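Local coordinates for protein prolyl-ACP dehydrogenase (Oscillatoria sp., PDB 4IRN) that probably oxidises a prolyl group carried on an acyl carrier protein, using bound FAD, in the biosynthesis of the cyanotoxin anatoxin-a, at residues 184-198 and 245-258. Sequence-based numbering, arbitrary orientation.
With FAD (flavin-adenine dinucleotide), chain I.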
# COMPACT_ATOMS: atom_id res chain seq x y z
N LYS A 184 -33.98 -43.56 -0.44
CA LYS A 184 -33.23 -42.79 0.55
C LYS A 184 -31.74 -42.69 0.24
O LYS A 184 -31.27 -43.31 -0.71
CB LYS A 184 -33.48 -43.32 1.98
CG LYS A 184 -33.05 -44.76 2.20
CD LYS A 184 -33.40 -45.24 3.60
CE LYS A 184 -33.06 -46.71 3.69
NZ LYS A 184 -32.95 -47.27 5.06
N TYR A 185 -31.01 -41.89 1.04
CA TYR A 185 -29.57 -41.66 0.92
C TYR A 185 -28.91 -41.76 2.30
O TYR A 185 -29.46 -41.26 3.28
CB TYR A 185 -29.27 -40.27 0.32
CG TYR A 185 -29.54 -40.14 -1.16
CD1 TYR A 185 -30.78 -39.72 -1.63
CD2 TYR A 185 -28.53 -40.38 -2.09
CE1 TYR A 185 -31.02 -39.55 -2.99
CE2 TYR A 185 -28.76 -40.22 -3.46
CZ TYR A 185 -30.01 -39.80 -3.90
OH TYR A 185 -30.25 -39.64 -5.24
N ILE A 186 -27.74 -42.40 2.36
CA ILE A 186 -26.98 -42.55 3.60
C ILE A 186 -25.80 -41.59 3.54
O ILE A 186 -24.88 -41.77 2.72
CB ILE A 186 -26.52 -44.01 3.86
CG1 ILE A 186 -27.56 -45.12 3.50
CG2 ILE A 186 -25.81 -44.16 5.21
CD1 ILE A 186 -28.92 -45.17 4.11
N LEU A 187 -25.83 -40.56 4.40
CA LEU A 187 -24.78 -39.53 4.46
C LEU A 187 -23.78 -39.75 5.58
O LEU A 187 -24.15 -39.98 6.73
CB LEU A 187 -25.38 -38.13 4.52
CG LEU A 187 -25.65 -37.46 3.17
CD1 LEU A 187 -26.99 -37.90 2.59
CD2 LEU A 187 -25.63 -35.95 3.30
N ASN A 188 -22.49 -39.68 5.22
CA ASN A 188 -21.35 -39.84 6.13
C ASN A 188 -20.28 -38.81 5.78
O ASN A 188 -19.94 -38.65 4.61
CB ASN A 188 -20.80 -41.27 6.06
CG ASN A 188 -21.61 -42.27 6.82
OD1 ASN A 188 -21.48 -42.39 8.04
ND2 ASN A 188 -22.46 -43.01 6.12
N GLY A 189 -19.78 -38.11 6.79
CA GLY A 189 -18.76 -37.08 6.63
C GLY A 189 -18.62 -36.13 7.80
O GLY A 189 -19.28 -36.29 8.83
N TYR A 190 -17.73 -35.15 7.65
CA TYR A 190 -17.46 -34.15 8.68
C TYR A 190 -17.37 -32.78 8.05
O TYR A 190 -16.66 -32.60 7.05
CB TYR A 190 -16.21 -34.53 9.49
CG TYR A 190 -15.58 -33.44 10.34
CD1 TYR A 190 -16.26 -32.86 11.41
CD2 TYR A 190 -14.26 -33.07 10.15
CE1 TYR A 190 -15.67 -31.90 12.23
CE2 TYR A 190 -13.64 -32.15 10.99
CZ TYR A 190 -14.35 -31.56 12.02
OH TYR A 190 -13.73 -30.63 12.82
N LYS A 191 -18.14 -31.83 8.58
CA LYS A 191 -18.17 -30.45 8.10
C LYS A 191 -17.74 -29.53 9.22
O LYS A 191 -18.41 -29.50 10.27
CB LYS A 191 -19.57 -30.03 7.60
CG LYS A 191 -20.17 -30.86 6.48
CD LYS A 191 -19.60 -30.53 5.12
CE LYS A 191 -20.24 -31.31 4.00
NZ LYS A 191 -19.57 -31.02 2.71
N HIS A 192 -16.62 -28.82 9.03
CA HIS A 192 -16.22 -27.85 10.02
C HIS A 192 -16.78 -26.49 9.62
O HIS A 192 -17.18 -26.33 8.47
CB HIS A 192 -14.70 -27.88 10.29
CG HIS A 192 -13.76 -27.40 9.21
ND1 HIS A 192 -14.23 -26.90 8.01
CD2 HIS A 192 -12.41 -27.32 9.21
CE1 HIS A 192 -13.15 -26.54 7.33
NE2 HIS A 192 -12.03 -26.78 8.00
N TYR A 193 -16.92 -25.57 10.58
CA TYR A 193 -17.52 -24.23 10.38
C TYR A 193 -18.94 -24.28 9.78
O TYR A 193 -19.09 -24.25 8.56
CB TYR A 193 -16.62 -23.25 9.59
CG TYR A 193 -15.16 -23.28 9.98
CD1 TYR A 193 -14.75 -22.83 11.23
CD2 TYR A 193 -14.18 -23.73 9.10
CE1 TYR A 193 -13.40 -22.86 11.61
CE2 TYR A 193 -12.83 -23.76 9.46
CZ TYR A 193 -12.45 -23.32 10.71
OH TYR A 193 -11.12 -23.35 11.06
N VAL A 194 -19.97 -24.39 10.64
CA VAL A 194 -21.36 -24.44 10.18
C VAL A 194 -22.13 -23.32 10.90
O VAL A 194 -22.65 -23.54 12.00
CB VAL A 194 -22.02 -25.85 10.34
CG1 VAL A 194 -23.42 -25.88 9.75
CG2 VAL A 194 -21.16 -26.95 9.71
N THR A 195 -22.19 -22.12 10.30
CA THR A 195 -22.89 -20.96 10.87
C THR A 195 -24.34 -21.32 11.17
O THR A 195 -25.01 -21.91 10.32
CB THR A 195 -22.75 -19.71 9.97
OG1 THR A 195 -21.37 -19.45 9.74
CG2 THR A 195 -23.39 -18.47 10.57
N ASN A 196 -24.80 -21.03 12.42
CA ASN A 196 -26.15 -21.28 12.94
C ASN A 196 -26.45 -22.75 13.30
O ASN A 196 -27.55 -23.05 13.76
CB ASN A 196 -27.25 -20.69 12.02
CG ASN A 196 -27.13 -19.21 11.74
OD1 ASN A 196 -26.76 -18.41 12.61
ND2 ASN A 196 -27.48 -18.80 10.52
N GLY A 197 -25.46 -23.64 13.12
CA GLY A 197 -25.56 -25.07 13.37
C GLY A 197 -26.25 -25.48 14.67
O GLY A 197 -27.14 -26.33 14.65
N THR A 198 -25.84 -24.88 15.80
CA THR A 198 -26.39 -25.17 17.13
C THR A 198 -27.85 -24.70 17.36
O THR A 198 -28.47 -25.10 18.34
CB THR A 198 -25.43 -24.67 18.23
OG1 THR A 198 -24.85 -23.43 17.85
CG2 THR A 198 -24.33 -25.67 18.53
N GLU A 245 -23.31 -18.23 16.24
CA GLU A 245 -22.92 -19.59 16.61
C GLU A 245 -22.35 -20.39 15.45
O GLU A 245 -23.05 -20.64 14.46
CB GLU A 245 -24.08 -20.31 17.32
CG GLU A 245 -24.25 -19.86 18.76
CD GLU A 245 -25.43 -20.41 19.54
OE1 GLU A 245 -26.05 -21.39 19.07
OE2 GLU A 245 -25.72 -19.87 20.63
N VAL A 246 -21.06 -20.76 15.54
CA VAL A 246 -20.35 -21.52 14.51
C VAL A 246 -19.72 -22.83 15.06
O VAL A 246 -18.52 -22.87 15.36
CB VAL A 246 -19.37 -20.65 13.66
CG1 VAL A 246 -18.82 -21.44 12.47
CG2 VAL A 246 -20.03 -19.37 13.17
N PRO A 247 -20.52 -23.92 15.16
CA PRO A 247 -19.96 -25.20 15.63
C PRO A 247 -19.46 -26.08 14.47
O PRO A 247 -19.46 -25.66 13.31
CB PRO A 247 -21.16 -25.84 16.31
CG PRO A 247 -22.33 -25.39 15.48
CD PRO A 247 -21.97 -24.05 14.90
N GLU A 248 -19.05 -27.31 14.78
CA GLU A 248 -18.68 -28.31 13.78
C GLU A 248 -19.87 -29.23 13.62
O GLU A 248 -20.72 -29.30 14.50
CB GLU A 248 -17.51 -29.16 14.24
CG GLU A 248 -16.13 -28.53 14.15
CD GLU A 248 -15.09 -29.28 14.93
OE1 GLU A 248 -15.31 -30.47 15.27
OE2 GLU A 248 -14.00 -28.71 15.15
N LEU A 249 -19.88 -30.00 12.54
CA LEU A 249 -20.92 -30.99 12.24
C LEU A 249 -20.30 -32.31 11.80
O LEU A 249 -19.30 -32.33 11.07
CB LEU A 249 -21.88 -30.44 11.17
CG LEU A 249 -23.03 -31.32 10.71
CD1 LEU A 249 -24.04 -31.55 11.82
CD2 LEU A 249 -23.72 -30.71 9.52
N ARG A 250 -20.90 -33.42 12.26
CA ARG A 250 -20.49 -34.79 11.89
C ARG A 250 -21.73 -35.58 11.52
O ARG A 250 -22.74 -35.50 12.22
CB ARG A 250 -19.70 -35.49 13.01
CG ARG A 250 -18.27 -34.96 13.11
CD ARG A 250 -17.48 -35.49 14.29
NE ARG A 250 -16.13 -34.90 14.32
CZ ARG A 250 -15.14 -35.34 15.09
NH1 ARG A 250 -15.33 -36.36 15.91
NH2 ARG A 250 -13.95 -34.75 15.04
N LEU A 251 -21.67 -36.29 10.38
CA LEU A 251 -22.76 -37.12 9.87
C LEU A 251 -22.35 -38.58 9.97
O LEU A 251 -21.35 -38.98 9.37
CB LEU A 251 -23.13 -36.75 8.42
CG LEU A 251 -23.56 -35.31 8.19
CD1 LEU A 251 -22.97 -34.77 6.92
CD2 LEU A 251 -25.06 -35.19 8.16
N GLU A 252 -23.10 -39.36 10.77
CA GLU A 252 -22.86 -40.78 10.98
C GLU A 252 -24.07 -41.59 10.55
O GLU A 252 -25.00 -41.76 11.33
CB GLU A 252 -22.43 -41.06 12.44
CG GLU A 252 -20.92 -41.25 12.61
CD GLU A 252 -20.29 -42.39 11.83
OE1 GLU A 252 -20.69 -43.55 12.05
OE2 GLU A 252 -19.37 -42.12 11.03
N ASN A 253 -24.07 -42.05 9.28
CA ASN A 253 -25.16 -42.82 8.65
C ASN A 253 -26.51 -42.09 8.74
O ASN A 253 -27.54 -42.66 9.09
CB ASN A 253 -25.25 -44.27 9.17
CG ASN A 253 -24.00 -45.06 8.91
OD1 ASN A 253 -23.70 -45.45 7.77
ND2 ASN A 253 -23.23 -45.31 9.96
N CYS A 254 -26.46 -40.80 8.42
CA CYS A 254 -27.59 -39.89 8.42
C CYS A 254 -28.48 -40.19 7.21
O CYS A 254 -28.05 -40.02 6.06
CB CYS A 254 -27.08 -38.45 8.41
SG CYS A 254 -28.24 -37.25 9.10
N GLU A 255 -29.70 -40.70 7.47
CA GLU A 255 -30.67 -41.04 6.42
C GLU A 255 -31.53 -39.85 6.01
O GLU A 255 -32.06 -39.15 6.87
CB GLU A 255 -31.57 -42.21 6.83
CG GLU A 255 -30.91 -43.57 6.67
CD GLU A 255 -31.80 -44.77 6.91
OE1 GLU A 255 -32.91 -44.61 7.48
OE2 GLU A 255 -31.36 -45.89 6.56
N VAL A 256 -31.67 -39.66 4.69
CA VAL A 256 -32.48 -38.60 4.09
C VAL A 256 -33.22 -39.12 2.84
O VAL A 256 -32.65 -39.86 2.04
CB VAL A 256 -31.67 -37.29 3.85
CG1 VAL A 256 -30.60 -37.44 2.76
CG2 VAL A 256 -32.58 -36.11 3.56
N SER A 257 -34.51 -38.75 2.71
CA SER A 257 -35.34 -39.14 1.57
C SER A 257 -34.87 -38.46 0.28
O SER A 257 -34.33 -37.35 0.33
CB SER A 257 -36.79 -38.76 1.86
OG SER A 257 -37.66 -39.07 0.77
N ALA A 258 -35.11 -39.10 -0.88
CA ALA A 258 -34.77 -38.55 -2.19
C ALA A 258 -35.61 -37.29 -2.50
O ALA A 258 -35.23 -36.50 -3.36
CB ALA A 258 -34.98 -39.59 -3.27
PA FAD I . -7.76 -23.01 3.32
O1A FAD I . -8.80 -23.18 2.29
O2A FAD I . -7.21 -24.18 4.13
O5B FAD I . -6.46 -22.38 2.67
C5B FAD I . -5.35 -22.00 3.50
C4B FAD I . -4.78 -20.71 2.96
O4B FAD I . -4.17 -20.95 1.69
C3B FAD I . -5.80 -19.58 2.80
O3B FAD I . -5.41 -18.48 3.62
C2B FAD I . -5.79 -19.23 1.30
O2B FAD I . -5.50 -17.85 1.12
C1B FAD I . -4.63 -20.04 0.71
N9A FAD I . -4.97 -20.77 -0.51
C8A FAD I . -5.65 -21.96 -0.59
N7A FAD I . -5.87 -22.37 -1.81
C5A FAD I . -5.30 -21.39 -2.60
C6A FAD I . -5.20 -21.22 -4.00
N6A FAD I . -5.69 -22.08 -4.89
N1A FAD I . -4.58 -20.10 -4.46
C2A FAD I . -4.09 -19.24 -3.57
N3A FAD I . -4.11 -19.30 -2.24
C4A FAD I . -4.73 -20.39 -1.81
N1 FAD I . -18.30 -22.81 5.43
C2 FAD I . -19.49 -23.44 5.19
O2 FAD I . -19.57 -24.35 4.37
N3 FAD I . -20.64 -23.07 5.89
C4 FAD I . -20.70 -22.09 6.85
O4 FAD I . -21.77 -21.84 7.41
C4X FAD I . -19.43 -21.42 7.12
N5 FAD I . -19.40 -20.49 8.05
C5X FAD I . -18.17 -19.90 8.34
C6 FAD I . -18.12 -18.91 9.32
C7 FAD I . -16.93 -18.27 9.65
C7M FAD I . -16.94 -17.15 10.65
C8 FAD I . -15.74 -18.65 8.99
C8M FAD I . -14.43 -17.98 9.30
C9 FAD I . -15.78 -19.64 8.02
C9A FAD I . -16.97 -20.28 7.67
N10 FAD I . -17.05 -21.29 6.67
C10 FAD I . -18.25 -21.86 6.36
C1' FAD I . -15.80 -21.77 6.04
C2' FAD I . -15.17 -20.65 5.22
O2' FAD I . -15.83 -20.48 3.97
C3' FAD I . -13.67 -20.90 5.04
O3' FAD I . -12.94 -19.89 5.74
C4' FAD I . -13.20 -20.96 3.59
O4' FAD I . -13.89 -22.00 2.90
C5' FAD I . -11.69 -21.07 3.45
O5' FAD I . -11.23 -22.34 3.94
P FAD I . -10.01 -22.40 4.98
O1P FAD I . -10.08 -21.30 5.97
O2P FAD I . -10.20 -23.84 5.38
O3P FAD I . -8.54 -22.11 4.42
O HOH W 1 -25.73 -18.16 14.96
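Y185 and V256 pair through both backbone N-H groups, and antiparallel bonding continues through L187 with C254, G189 with L251 and K191 with L249. The register slips by one where N253 and C254 both face L187, a G1 beta bulge. Beyond K191 the ladder gives way to isolated hydrogen bonds: V194 N donates to P247 O (3.0 Å) and N196 N donates to E245 O (2.7 Å).

Side-chain polar bonds lie at the bulge and both ends. At the bulge, N188 OD1 accepts a hydrogen bond from N253 N (2.9 Å), and N188 ND2 donates to N253 OD1 (3.2 Å) from above the carbonyl plane of the N253 amide. The two amide planes stand 78° apart. K184 NZ forms a salt bridge with E255 OE2 (2.6 Å), and T198 OG1 donates to E245 OE1 (2.7 Å).

R250 makes a cation-pi contact over the face of the Y190 ring. With CG anti to the backbone N (chi1 164°), Y190 lies against the R250 chain. Ring and guanidinium planes are 84° apart. On the other face of the sheet, L187 CD1 packs on V256 CG1 (3.6 Å).

The loop after K191 helps to hold the flavin: T195 OG1 donates to FAD N5 (2.8 Å), while T195 N donates to FAD O4. The two strands are central in the antiparallel sheet of the acyl-CoA dehydrogenase middle domain, flanked by strands 177-181 and 230-232. L187, L249 and L251 pack on strand 202-208.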